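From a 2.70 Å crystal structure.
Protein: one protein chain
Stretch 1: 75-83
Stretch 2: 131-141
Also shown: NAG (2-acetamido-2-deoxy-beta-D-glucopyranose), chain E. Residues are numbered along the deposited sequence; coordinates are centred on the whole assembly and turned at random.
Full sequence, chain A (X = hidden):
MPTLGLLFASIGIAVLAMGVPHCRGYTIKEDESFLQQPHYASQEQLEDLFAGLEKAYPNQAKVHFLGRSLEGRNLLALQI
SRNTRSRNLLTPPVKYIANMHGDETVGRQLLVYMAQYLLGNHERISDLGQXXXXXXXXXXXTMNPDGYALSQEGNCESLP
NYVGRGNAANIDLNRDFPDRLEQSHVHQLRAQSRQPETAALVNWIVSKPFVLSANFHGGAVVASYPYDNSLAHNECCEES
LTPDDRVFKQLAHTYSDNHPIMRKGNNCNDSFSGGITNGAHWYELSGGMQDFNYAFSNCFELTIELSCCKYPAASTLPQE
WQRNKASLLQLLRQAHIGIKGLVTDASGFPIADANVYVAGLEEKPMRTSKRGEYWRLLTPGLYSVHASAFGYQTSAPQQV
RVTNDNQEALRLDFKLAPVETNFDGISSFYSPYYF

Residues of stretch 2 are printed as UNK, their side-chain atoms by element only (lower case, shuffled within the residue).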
# COMPACT_ATOMS: atom_id res chain seq x y z
N LEU A 75 11.71 11.78 -6.23
CA LEU A 75 10.77 10.76 -5.78
C LEU A 75 9.44 11.45 -5.51
O LEU A 75 9.34 12.26 -4.59
CB LEU A 75 11.28 10.06 -4.51
CG LEU A 75 12.39 8.99 -4.62
CD1 LEU A 75 13.23 9.17 -5.87
CD2 LEU A 75 13.28 9.01 -3.40
N LEU A 76 8.44 11.13 -6.33
CA LEU A 76 7.17 11.86 -6.34
C LEU A 76 5.96 10.97 -6.06
O LEU A 76 5.93 9.81 -6.46
CB LEU A 76 6.97 12.52 -7.71
CG LEU A 76 7.97 13.57 -8.19
CD1 LEU A 76 7.76 13.86 -9.68
CD2 LEU A 76 7.84 14.85 -7.37
N ALA A 77 4.95 11.54 -5.40
CA ALA A 77 3.70 10.83 -5.15
C ALA A 77 2.51 11.69 -5.54
O ALA A 77 2.38 12.82 -5.07
CB ALA A 77 3.58 10.45 -3.70
N LEU A 78 1.65 11.15 -6.40
CA LEU A 78 0.44 11.86 -6.77
C LEU A 78 -0.67 11.47 -5.83
O LEU A 78 -1.05 10.30 -5.77
CB LEU A 78 0.01 11.54 -8.20
CG LEU A 78 -1.14 12.40 -8.76
CD1 LEU A 78 -0.66 13.82 -9.07
CD2 LEU A 78 -1.77 11.78 -10.02
N GLN A 79 -1.20 12.45 -5.11
CA GLN A 79 -2.41 12.28 -4.31
C GLN A 79 -3.68 12.58 -5.10
O GLN A 79 -3.75 13.56 -5.83
CB GLN A 79 -2.38 13.21 -3.10
CG GLN A 79 -3.71 13.40 -2.46
CD GLN A 79 -3.67 14.47 -1.42
OE1 GLN A 79 -2.81 15.36 -1.47
NE2 GLN A 79 -4.58 14.41 -0.46
N ILE A 80 -4.68 11.72 -4.93
CA ILE A 80 -6.01 11.90 -5.50
C ILE A 80 -7.02 11.85 -4.37
O ILE A 80 -7.04 10.90 -3.59
CB ILE A 80 -6.33 10.78 -6.48
CG1 ILE A 80 -5.32 10.78 -7.63
CG2 ILE A 80 -7.77 10.91 -6.97
CD1 ILE A 80 -5.32 9.54 -8.48
N SER A 81 -7.88 12.86 -4.28
CA SER A 81 -8.84 12.93 -3.19
C SER A 81 -10.08 13.70 -3.61
O SER A 81 -10.07 14.38 -4.63
CB SER A 81 -8.21 13.62 -2.00
OG SER A 81 -7.73 14.89 -2.39
N ARG A 82 -11.14 13.60 -2.81
CA ARG A 82 -12.34 14.41 -3.04
C ARG A 82 -11.90 15.86 -3.07
O ARG A 82 -12.24 16.61 -3.99
CB ARG A 82 -13.38 14.17 -1.93
CG ARG A 82 -14.64 15.04 -2.00
CD ARG A 82 -15.92 14.21 -2.03
NE ARG A 82 -16.78 14.44 -0.89
CZ ARG A 82 -18.07 14.09 -0.80
NH1 ARG A 82 -18.75 14.36 0.30
NH2 ARG A 82 -18.68 13.47 -1.81
N ASN A 83 -11.10 16.24 -2.07
CA ASN A 83 -10.59 17.60 -1.98
C ASN A 83 -9.14 17.62 -1.54
O ASN A 83 -8.84 17.39 -0.37
CB ASN A 83 -11.42 18.41 -0.99
CG ASN A 83 -10.71 19.68 -0.54
OD1 ASN A 83 -9.95 20.29 -1.29
ND2 ASN A 83 -10.97 20.09 0.71
N UNK A 131 -15.37 5.71 -4.93
CA UNK A 131 -14.06 5.32 -4.42
C UNK A 131 -13.24 6.56 -4.05
O UNK A 131 -12.69 6.66 -2.96
c UNK A 131 -11.91 4.05 -5.06
c UNK A 131 -11.16 3.46 -6.24
c UNK A 131 -13.31 4.50 -5.47
c UNK A 131 -12.03 3.06 -3.91
N UNK A 132 -13.18 7.50 -4.98
CA UNK A 132 -12.36 8.70 -4.82
C UNK A 132 -12.88 9.61 -3.71
O UNK A 132 -12.08 10.18 -2.95
c UNK A 132 -11.54 8.70 -7.19
c UNK A 132 -12.28 9.50 -6.13
c UNK A 132 -11.59 10.83 -5.89
N UNK A 133 -14.20 9.76 -3.65
CA UNK A 133 -14.84 10.57 -2.63
C UNK A 133 -14.51 10.10 -1.21
O UNK A 133 -14.38 10.90 -0.28
c UNK A 133 -16.81 11.59 -3.85
n UNK A 133 -18.12 11.78 -3.94
c UNK A 133 -16.35 10.57 -2.83
o UNK A 133 -16.00 12.21 -4.54
N UNK A 134 -14.36 8.78 -1.06
CA UNK A 134 -14.33 8.17 0.26
C UNK A 134 -12.94 7.75 0.69
O UNK A 134 -12.75 7.31 1.83
o UNK A 134 -14.94 6.07 -0.79
c UNK A 134 -15.25 6.94 0.29
N UNK A 135 -11.98 7.86 -0.22
CA UNK A 135 -10.62 7.42 0.05
C UNK A 135 -9.60 8.46 -0.37
O UNK A 135 -9.76 9.12 -1.40
c UNK A 135 -10.27 6.11 -0.68
c UNK A 135 -9.19 5.36 0.08
o UNK A 135 -11.44 5.29 -0.81
N UNK A 136 -8.55 8.60 0.43
CA UNK A 136 -7.45 9.50 0.12
C UNK A 136 -6.30 8.69 -0.45
O UNK A 136 -5.61 7.96 0.27
c UNK A 136 -7.00 10.21 1.38
o UNK A 136 -7.84 12.37 0.84
o UNK A 136 -5.72 12.19 1.37
c UNK A 136 -6.84 11.69 1.18
N UNK A 137 -6.08 8.83 -1.75
CA UNK A 137 -5.22 7.91 -2.45
C UNK A 137 -3.90 8.52 -2.93
O UNK A 137 -3.89 9.58 -3.56
c UNK A 137 -8.24 6.19 -4.21
c UNK A 137 -5.97 7.29 -3.62
c UNK A 137 -7.20 6.51 -3.12
c UNK A 137 -5.02 6.42 -4.44
N UNK A 138 -2.80 7.84 -2.63
CA UNK A 138 -1.46 8.24 -3.07
C UNK A 138 -0.78 7.18 -3.95
O UNK A 138 -0.68 6.00 -3.58
c UNK A 138 -0.57 8.52 -1.87
c UNK A 138 -2.06 9.46 -0.09
c UNK A 138 -0.43 10.89 -1.06
o UNK A 138 -2.29 12.74 1.45
c UNK A 138 -2.47 10.49 0.72
c UNK A 138 -0.83 11.92 -0.26
c UNK A 138 -1.03 9.65 -0.99
c UNK A 138 -1.86 11.72 0.63
N UNK A 139 -0.31 7.62 -5.12
CA UNK A 139 0.33 6.74 -6.09
C UNK A 139 1.80 7.08 -6.32
O UNK A 139 2.15 8.22 -6.70
c UNK A 139 -0.44 6.77 -7.42
c UNK A 139 -2.29 5.26 -6.64
c UNK A 139 -1.96 6.57 -7.36
c UNK A 139 -2.56 6.60 -8.76
N UNK A 140 2.66 6.09 -6.07
CA UNK A 140 4.10 6.22 -6.28
C UNK A 140 4.56 5.19 -7.31
O UNK A 140 4.98 4.08 -6.96
c UNK A 140 4.22 6.82 -3.82
c UNK A 140 4.86 6.01 -4.95
c UNK A 140 6.34 6.38 -5.11
N UNK A 141 4.46 5.54 -8.60
CA UNK A 141 4.87 4.67 -9.72
C UNK A 141 6.29 4.10 -9.57
O UNK A 141 6.51 2.94 -9.90
c UNK A 141 3.91 6.82 -9.08
c UNK A 141 4.79 5.61 -10.93
c UNK A 141 3.77 6.60 -10.56
C1 NAG E . -18.38 12.55 -5.12
C2 NAG E . -19.86 12.18 -5.06
C3 NAG E . -20.74 13.09 -5.91
C4 NAG E . -20.34 14.55 -5.73
C5 NAG E . -18.83 14.71 -5.86
C6 NAG E . -18.41 16.14 -5.60
C7 NAG E . -19.91 10.20 -6.60
C8 NAG E . -19.00 10.83 -7.63
N2 NAG E . -20.06 10.77 -5.40
O3 NAG E . -22.09 12.90 -5.52
O4 NAG E . -20.98 15.37 -6.69
O5 NAG E . -18.19 13.92 -4.89
O6 NAG E . -18.50 16.36 -4.21
O7 NAG E . -20.49 9.15 -6.88

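Position 131 carries four carbons forked at the second, and none comes within 8 Å of stretch 1. The fork past an unbranched first carbon identifies Leu131.

Position 132 has three carbons, branched at the first: Val132. Its CG1 lies 4.0 Å from CG2 of Ile80, an apolar contact made from the helix.

Position 133 has two carbons, the second bearing one oxygen and one nitrogen. That nitrogen sits 1.4 Å from C1 of NAG, a covalent length, so this is a glycosylated Asn133. Arg82 NH2 approaches Asn133 ND2 to 2.8 Å, but both are donors and no hydrogen bond results; NH2 instead donates to NAG O5 at 3.2 Å. The arginine is poorly ordered, so its details deserve caution.

Position 134 shows one carbon, then one oxygen, with CA-to-CB pointing away from stretch 1: Ser134.

Position 135 has a first carbon carrying one oxygen and one carbon, hence Thr135. Its OG1 donates to Leu131 O at 2.8 Å, tying the turn back to the helix.

Position 136 has two carbons, the second holding two oxygens: Asp136. Gln79 NE2 donates to Asp136 OD2 at 3.1 Å, a weak bond because its angle is only 126°.

Position 137 has four carbons, forked at the first with one arm two carbons long: Ile137. Its backbone pairs with Ile80 twice, Ile80 N to Ile137 O at 2.7 Å and Ile137 N to Ile80 O at 2.9 Å.

Position 138 bears one carbon, then a six-carbon ring with an oxygen: Tyr138. Gln79 CG lies over the ring face, 4.2 Å from the centroid of Tyr138 and 24° off its normal, a CH-pi contact.

Position 139 has four carbons forked at the second: Leu139. Its CD1 meets CD1 of Ile80 at 4.0 Å, while its backbone closes a second pair, Leu78 N to Leu139 O at 3.0 Å and Leu139 N to Leu78 O at 2.9 Å.

Position 140 has three carbons branched at the first: Val140, whose CG2 packs 3.7 Å from CB of Ala77.

Position 141 has three carbons closing a ring onto the backbone nitrogen: Pro141, which lacks an amide hydrogen to donate.

The contact is an antiparallel strand pairing, with axes at 153° and 734 Å² buried in total. Four backbone hydrogen bonds set the register. Leu78, Ile80, Ile137 and Leu139 share one apolar face; Gln79 and Tyr138 occupy the other. Beyond the strands, Val132 extends the packing to Ile80, and the glycan gives Arg82 an acceptor.

Stretch 2, residues 131-141: LVNSTDIYLVP
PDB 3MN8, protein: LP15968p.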